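Local coordinates for vacuolar protein sorting 29 (Cryptosporidium parvum, PDB 2A22) that probably serves in vesicular protein sorting as a VPS29-family subunit of retromer, built on a calcineurin-like phosphoesterase fold, at residues I36-K41 with L88-F93; M73-N76 with N80-I83. All coordinates share one frame; numbering follows the deposited sequence.

In the fold
From the N terminus the chain runs through strand 26-31 and enters the loop that carries 36-41, the first half of contact 1. It then forms helix 48-52, strand 58-61 and helix 68-77. The last of these supplies 73-76, and after the helix ends at 77 and the chain turns, 80-83 folds back against it as contact 2, a short closure that packs the helix on strand 81-83. The chain continues past this edge strand of the six-stranded sheet into the loop 88-93, which meets 36-41 and closes contact 1. Contact 2 is therefore nested inside contact 1. Their centres lie about 16 Å apart: contact 2 is buried between helix and sheet, whereas contact 1 joins two loops at the surface.

Contact 1 of 2, residues I36-K41 with L88-F93; sequences IPYGAK and LDSAIF
Y38 extends its ring toward S90 and L88, and every close approach between the segments is made by this side chain. Its CG lies opposite the carbonyl carbon and next to the backbone N (chi1 -46°), a setting that sends the phenol outward from its own loop with the hydroxyl leading. The ring turns its edge to the carbonyl O of L88, which sits near the ring plane, 3.7 Å from Y38 CE2. The L88 side chain stays further back, with L88 CB 4.8 Å from Y38 CE2. On one face the ring is met from its own loop by CD of P37, the residue that follows a cis peptide bond, placed toward the rim.

At the far end, Y38 OH lies 3.2 Å from S90 OG, which approaches the ring obliquely, and 4.3 Å from A91 CB. A water completes the join. It is 2.9 Å from Y38 OH, to which it is hydrogen-bonded, and it accepts a bond from S90 N at 2.9 Å, so the phenol is tied through solvent to the backbone of 88-93. With 122 Å² buried and all four touching residues exposed, this is a light surface contact. The 88-93 loop is also held from another side: the D89 carboxylate accepts backbone N-H groups of N64, C66 and G86. The pair joins the loops that follow strands 26-31 and 81-83 of the calcineurin-like phosphoesterase fold; the L88 side chain also touches the group D87, H120 and H149, whose donor atoms face one point and may mark an empty metal site like that of related phosphoesterases.

Contact 2 of 2, residues M73-N76 with N80-I83; sequences MLKN and NVYI
Helix and strand come close at K75 and V81, whose CA atoms are 5.7 Å apart, after the chain has turned back between 76 and 80. V81 points at the helix and fits against the backbone carbonyls of L74 and K75 in its last turn. Its CG1, anti to the backbone N (chi1 175°), reaches K75 CD at 3.6 Å, while V81 CG2 presses on L74 O at 3.2 Å, a tight approach. These are elements of a beta-alpha-beta unit, in which helix 68-77 connects the parallel neighbours 58-61 and 81-83; V81 and I83 face the helix, and Y82 points to the other side of the sheet, where it touches V107 and V109. The lysine chain, bent at chi2 (-57°) and chi3, passes slantwise over V81, touching it with CD, and brings NZ to V81 O, a hydrogen bond of 2.9 Å. The angle at the carbonyl is 145°, and NZ is tilted from the carbonyl plane. D96 offers the same ammonium a long, weak ion pair. Further along the strand, I83 CD1 rests on K75 CD at 4.1 Å and meets L74 CD1 at 4.4 Å.

Contact 1 of 2, residues I36-K41 with L88-F93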
ATOM      1  N   ILE A  36      -4.753   0.328 -13.542  1.00 16.55           N
ATOM      2  CA  ILE A  36      -5.177   1.288 -14.567  1.00 17.34           C
ATOM      3  C   ILE A  36      -4.162   1.222 -15.699  1.00 18.60           C
ATOM      4  O   ILE A  36      -2.957   1.209 -15.428  1.00 15.37           O
ATOM      5  CB  ILE A  36      -5.233   2.748 -13.989  1.00 18.30           C
ATOM      6  CG1 ILE A  36      -6.207   2.817 -12.804  1.00 16.52           C
ATOM      7  CG2 ILE A  36      -5.667   3.716 -15.034  1.00 15.25           C
ATOM      8  CD1 ILE A  36      -6.238   4.168 -12.110  1.00 15.09           C
ATOM      9  N   PRO A  37      -4.635   1.166 -16.971  1.00 20.30           N
ATOM     10  CA  PRO A  37      -6.039   1.204 -17.464  1.00 20.53           C
ATOM     11  C   PRO A  37      -6.720  -0.173 -17.658  1.00 20.91           C
ATOM     12  O   PRO A  37      -7.926  -0.227 -17.955  1.00 23.82           O
ATOM     13  CB  PRO A  37      -5.886   1.903 -18.813  1.00 20.46           C
ATOM     14  CG  PRO A  37      -4.555   1.291 -19.338  1.00 21.82           C
ATOM     15  CD  PRO A  37      -3.679   1.064 -18.099  1.00 19.76           C
ATOM     16  N   TYR A  38      -5.980  -1.258 -17.447  1.00 18.98           N
ATOM     17  CA  TYR A  38      -6.436  -2.613 -17.784  1.00 21.93           C
ATOM     18  C   TYR A  38      -7.732  -3.010 -17.074  1.00 20.76           C
ATOM     19  O   TYR A  38      -8.659  -3.499 -17.715  1.00 19.93           O
ATOM     20  CB  TYR A  38      -5.350  -3.660 -17.442  1.00 22.81           C
ATOM     21  CG  TYR A  38      -3.949  -3.281 -17.893  1.00 25.82           C
ATOM     22  CD1 TYR A  38      -3.705  -2.791 -19.192  1.00 24.24           C
ATOM     23  CD2 TYR A  38      -2.868  -3.423 -17.025  1.00 26.64           C
ATOM     24  CE1 TYR A  38      -2.430  -2.439 -19.601  1.00 25.34           C
ATOM     25  CE2 TYR A  38      -1.592  -3.094 -17.425  1.00 25.03           C
ATOM     26  CZ  TYR A  38      -1.373  -2.590 -18.702  1.00 25.47           C
ATOM     27  OH  TYR A  38      -0.090  -2.274 -19.069  1.00 25.20           O
ATOM     28  N   GLY A  39      -7.783  -2.790 -15.758  1.00 18.19           N
ATOM     29  CA  GLY A  39      -8.903  -3.222 -14.939  1.00 17.08           C
ATOM     30  C   GLY A  39      -9.776  -2.107 -14.401  1.00 18.14           C
ATOM     31  O   GLY A  39     -10.820  -2.378 -13.797  1.00 20.02           O
ATOM     32  N   ALA A  40      -9.341  -0.865 -14.598  1.00 18.81           N
ATOM     33  CA  ALA A  40     -10.046   0.347 -14.138  1.00 18.68           C
ATOM     34  C   ALA A  40      -9.506   1.596 -14.854  1.00 18.83           C
ATOM     35  O   ALA A  40      -8.393   1.583 -15.346  1.00 19.08           O
ATOM     36  CB  ALA A  40      -9.896   0.510 -12.652  1.00 15.62           C
ATOM     37  N   LYS A  41     -10.287   2.675 -14.913  1.00 21.68           N
ATOM     38  CA  LYS A  41      -9.795   3.911 -15.548  1.00 24.96           C
ATOM     39  C   LYS A  41      -9.289   5.004 -14.598  1.00 22.33           C
ATOM     40  O   LYS A  41      -8.563   5.921 -15.007  1.00 24.11           O
ATOM     41  CB  LYS A  41     -10.827   4.509 -16.524  1.00 26.63           C
ATOM     42  CG  LYS A  41     -12.201   4.762 -15.971  1.00 35.80           C
ATOM     43  CD  LYS A  41     -12.928   5.770 -16.888  1.00 43.25           C
ATOM     44  CE  LYS A  41     -14.269   6.204 -16.325  1.00 43.36           C
ATOM     45  NZ  LYS A  41     -14.853   7.316 -17.148  1.00 48.88           N
ATOM     46  N   LEU A  88       1.848  -6.952 -13.043  1.00 28.35           N
ATOM     47  CA  LEU A  88       1.208  -6.406 -14.238  1.00 28.52           C
ATOM     48  C   LEU A  88       1.825  -5.084 -14.670  1.00 27.33           C
ATOM     49  O   LEU A  88       1.302  -4.406 -15.562  1.00 28.55           O
ATOM     50  CB  LEU A  88      -0.296  -6.224 -14.000  1.00 29.04           C
ATOM     51  CG  LEU A  88      -1.165  -7.487 -13.881  1.00 33.45           C
ATOM     52  CD1 LEU A  88      -2.629  -7.104 -13.631  1.00 32.92           C
ATOM     53  CD2 LEU A  88      -1.054  -8.394 -15.135  1.00 36.19           C
ATOM     54  N   ASP A  89       2.933  -4.716 -14.035  1.00 27.05           N
ATOM     55  CA  ASP A  89       3.577  -3.452 -14.320  1.00 26.25           C
ATOM     56  C   ASP A  89       4.464  -3.666 -15.537  1.00 28.96           C
ATOM     57  O   ASP A  89       5.521  -4.264 -15.453  1.00 32.09           O
ATOM     58  CB  ASP A  89       4.357  -2.940 -13.094  1.00 25.62           C
ATOM     59  CG  ASP A  89       3.444  -2.322 -12.016  1.00 23.32           C
ATOM     60  OD1 ASP A  89       2.466  -1.630 -12.367  1.00 21.57           O
ATOM     61  OD2 ASP A  89       3.726  -2.486 -10.808  1.00 21.98           O
ATOM     62  N   SER A  90       3.997  -3.220 -16.693  1.00 30.32           N
ATOM     63  CA  SER A  90       4.731  -3.485 -17.932  1.00 30.49           C
ATOM     64  C   SER A  90       5.024  -2.189 -18.686  1.00 27.69           C
ATOM     65  O   SER A  90       5.845  -2.193 -19.578  1.00 29.13           O
ATOM     66  CB  SER A  90       3.945  -4.452 -18.828  1.00 28.00           C
ATOM     67  OG  SER A  90       2.738  -3.839 -19.240  1.00 27.92           O
ATOM     68  N   ALA A  91       4.375  -1.093 -18.295  1.00 24.88           N
ATOM     69  CA  ALA A  91       4.445   0.159 -19.044  1.00 22.52           C
ATOM     70  C   ALA A  91       4.692   1.382 -18.143  1.00 22.91           C
ATOM     71  O   ALA A  91       4.183   2.487 -18.390  1.00 19.73           O
ATOM     72  CB  ALA A  91       3.179   0.339 -19.876  1.00 24.16           C
ATOM     73  N   ILE A  92       5.480   1.185 -17.093  1.00 20.78           N
ATOM     74  CA  ILE A  92       5.744   2.265 -16.162  1.00 20.90           C
ATOM     75  C   ILE A  92       7.230   2.400 -15.998  1.00 20.41           C
ATOM     76  O   ILE A  92       7.970   1.443 -16.236  1.00 20.13           O
ATOM     77  CB  ILE A  92       5.022   2.106 -14.766  1.00 20.50           C
ATOM     78  CG1 ILE A  92       5.471   0.847 -14.017  1.00 20.40           C
ATOM     79  CG2 ILE A  92       3.534   2.078 -14.920  1.00 16.01           C
ATOM     80  CD1 ILE A  92       4.859   0.737 -12.600  1.00 18.37           C
ATOM     81  N   PHE A  93       7.629   3.591 -15.563  1.00 20.11           N
ATOM     82  CA  PHE A  93       8.997   4.042 -15.554  1.00 22.08           C
ATOM     83  C   PHE A  93       9.241   4.720 -14.203  1.00 22.23           C
ATOM     84  O   PHE A  93       8.499   5.601 -13.822  1.00 23.63           O
ATOM     85  CB  PHE A  93       9.194   5.040 -16.706  1.00 23.07           C
ATOM     86  CG  PHE A  93      10.484   5.807 -16.647  1.00 24.99           C
ATOM     87  CD1 PHE A  93      11.679   5.218 -17.072  1.00 19.95           C
ATOM     88  CD2 PHE A  93      10.496   7.130 -16.191  1.00 21.50           C
ATOM     89  CE1 PHE A  93      12.882   5.931 -17.029  1.00 26.16           C
ATOM     90  CE2 PHE A  93      11.683   7.859 -16.133  1.00 24.93           C
ATOM     91  CZ  PHE A  93      12.883   7.273 -16.555  1.00 24.25           C
TER
HETATM   92  O   HOH W   1       1.770  -1.451 -17.064  1.00 16.68           O

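Contact 2 of 2, residues M73-N76 with N80-I83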
ATOM      1  N   MET A  73       0.981  10.785 -10.627  1.00 19.63           N
ATOM      2  CA  MET A  73       0.024  11.299  -9.653  1.00 20.41           C
ATOM      3  C   MET A  73       0.516  10.952  -8.228  1.00 21.15           C
ATOM      4  O   MET A  73       0.634  11.836  -7.361  1.00 21.41           O
ATOM      5  CB  MET A  73      -1.387  10.764  -9.957  1.00 21.18           C
ATOM      6  CG  MET A  73      -2.486  11.105  -8.895  1.00 24.84           C
ATOM      7  SD  MET A  73      -2.534   9.931  -7.495  1.00 29.11           S
ATOM      8  CE  MET A  73      -3.946  10.572  -6.549  1.00 35.41           C
ATOM      9  N   LEU A  74       0.868   9.686  -8.018  1.00 20.27           N
ATOM     10  CA  LEU A  74       1.364   9.215  -6.715  1.00 20.46           C
ATOM     11  C   LEU A  74       2.666   9.889  -6.309  1.00 20.50           C
ATOM     12  O   LEU A  74       2.825  10.277  -5.141  1.00 20.62           O
ATOM     13  CB  LEU A  74       1.531   7.696  -6.699  1.00 19.76           C
ATOM     14  CG  LEU A  74       0.284   6.807  -6.733  1.00 21.96           C
ATOM     15  CD1 LEU A  74       0.706   5.379  -7.054  1.00 19.82           C
ATOM     16  CD2 LEU A  74      -0.531   6.836  -5.422  1.00 19.20           C
ATOM     17  N   LYS A  75       3.582  10.068  -7.260  1.00 19.81           N
ATOM     18  CA  LYS A  75       4.808  10.807  -6.975  1.00 21.97           C
ATOM     19  C   LYS A  75       4.551  12.257  -6.562  1.00 21.37           C
ATOM     20  O   LYS A  75       5.289  12.811  -5.754  1.00 19.13           O
ATOM     21  CB  LYS A  75       5.776  10.787  -8.152  1.00 22.42           C
ATOM     22  CG  LYS A  75       6.319   9.405  -8.493  1.00 26.19           C
ATOM     23  CD  LYS A  75       7.023   8.729  -7.324  1.00 28.92           C
ATOM     24  CE  LYS A  75       8.513   8.872  -7.405  1.00 30.38           C
ATOM     25  NZ  LYS A  75       9.135   7.948  -6.415  1.00 30.31           N
ATOM     26  N   ASN A  76       3.495  12.849  -7.097  1.00 23.43           N
ATOM     27  CA  ASN A  76       3.154  14.241  -6.771  1.00 26.53           C
ATOM     28  C   ASN A  76       2.438  14.448  -5.433  1.00 25.20           C
ATOM     29  O   ASN A  76       2.267  15.587  -4.992  1.00 24.53           O
ATOM     30  CB  ASN A  76       2.345  14.885  -7.892  1.00 27.27           C
ATOM     31  CG  ASN A  76       3.229  15.468  -8.948  1.00 37.79           C
ATOM     32  OD1 ASN A  76       4.090  16.316  -8.655  1.00 46.03           O
ATOM     33  ND2 ASN A  76       3.050  15.016 -10.191  1.00 39.83           N
ATOM     34  N   ASN A  80       8.221  11.869  -0.213  1.00 22.08           N
ATOM     35  CA  ASN A  80       8.546  10.446   0.088  1.00 23.05           C
ATOM     36  C   ASN A  80       7.542   9.411  -0.456  1.00 22.37           C
ATOM     37  O   ASN A  80       6.574   9.029   0.226  1.00 23.08           O
ATOM     38  CB  ASN A  80       8.806  10.231   1.599  1.00 23.38           C
ATOM     39  CG  ASN A  80       9.829  11.236   2.161  1.00 28.33           C
ATOM     40  OD1 ASN A  80      10.826  11.523   1.513  1.00 29.57           O
ATOM     41  ND2 ASN A  80       9.559  11.787   3.343  1.00 28.64           N
ATOM     42  N   VAL A  81       7.773   8.987  -1.693  1.00 20.36           N
ATOM     43  CA  VAL A  81       6.864   8.079  -2.387  1.00 21.28           C
ATOM     44  C   VAL A  81       7.628   6.835  -2.868  1.00 22.00           C
ATOM     45  O   VAL A  81       8.503   6.934  -3.733  1.00 22.03           O
ATOM     46  CB  VAL A  81       6.161   8.770  -3.565  1.00 21.71           C
ATOM     47  CG1 VAL A  81       5.309   7.770  -4.335  1.00 23.40           C
ATOM     48  CG2 VAL A  81       5.283   9.940  -3.050  1.00 22.79           C
ATOM     49  N   TYR A  82       7.299   5.686  -2.280  1.00 17.36           N
ATOM     50  CA  TYR A  82       7.924   4.416  -2.616  1.00 17.70           C
ATOM     51  C   TYR A  82       6.941   3.542  -3.371  1.00 16.87           C
ATOM     52  O   TYR A  82       5.815   3.290  -2.893  1.00 17.75           O
ATOM     53  CB  TYR A  82       8.382   3.697  -1.325  1.00 18.74           C
ATOM     54  CG  TYR A  82       9.400   4.528  -0.559  1.00 19.83           C
ATOM     55  CD1 TYR A  82      10.749   4.344  -0.784  1.00 21.36           C
ATOM     56  CD2 TYR A  82       9.006   5.535   0.350  1.00 21.25           C
ATOM     57  CE1 TYR A  82      11.704   5.104  -0.137  1.00 24.11           C
ATOM     58  CE2 TYR A  82       9.968   6.321   1.024  1.00 21.25           C
ATOM     59  CZ  TYR A  82      11.321   6.082   0.761  1.00 27.37           C
ATOM     60  OH  TYR A  82      12.339   6.799   1.368  1.00 29.73           O
ATOM     61  N   ILE A  83       7.371   3.060  -4.534  1.00 14.85           N
ATOM     62  CA  ILE A  83       6.566   2.191  -5.382  1.00 15.76           C
ATOM     63  C   ILE A  83       7.371   0.972  -5.714  1.00 17.45           C
ATOM     64  O   ILE A  83       8.535   1.061  -6.165  1.00 20.59           O
ATOM     65  CB  ILE A  83       6.151   2.904  -6.688  1.00 16.10           C
ATOM     66  CG1 ILE A  83       5.300   4.155  -6.361  1.00 18.86           C
ATOM     67  CG2 ILE A  83       5.422   1.936  -7.638  1.00 15.66           C
ATOM     68  CD1 ILE A  83       5.088   5.161  -7.550  1.00 18.72           C
TER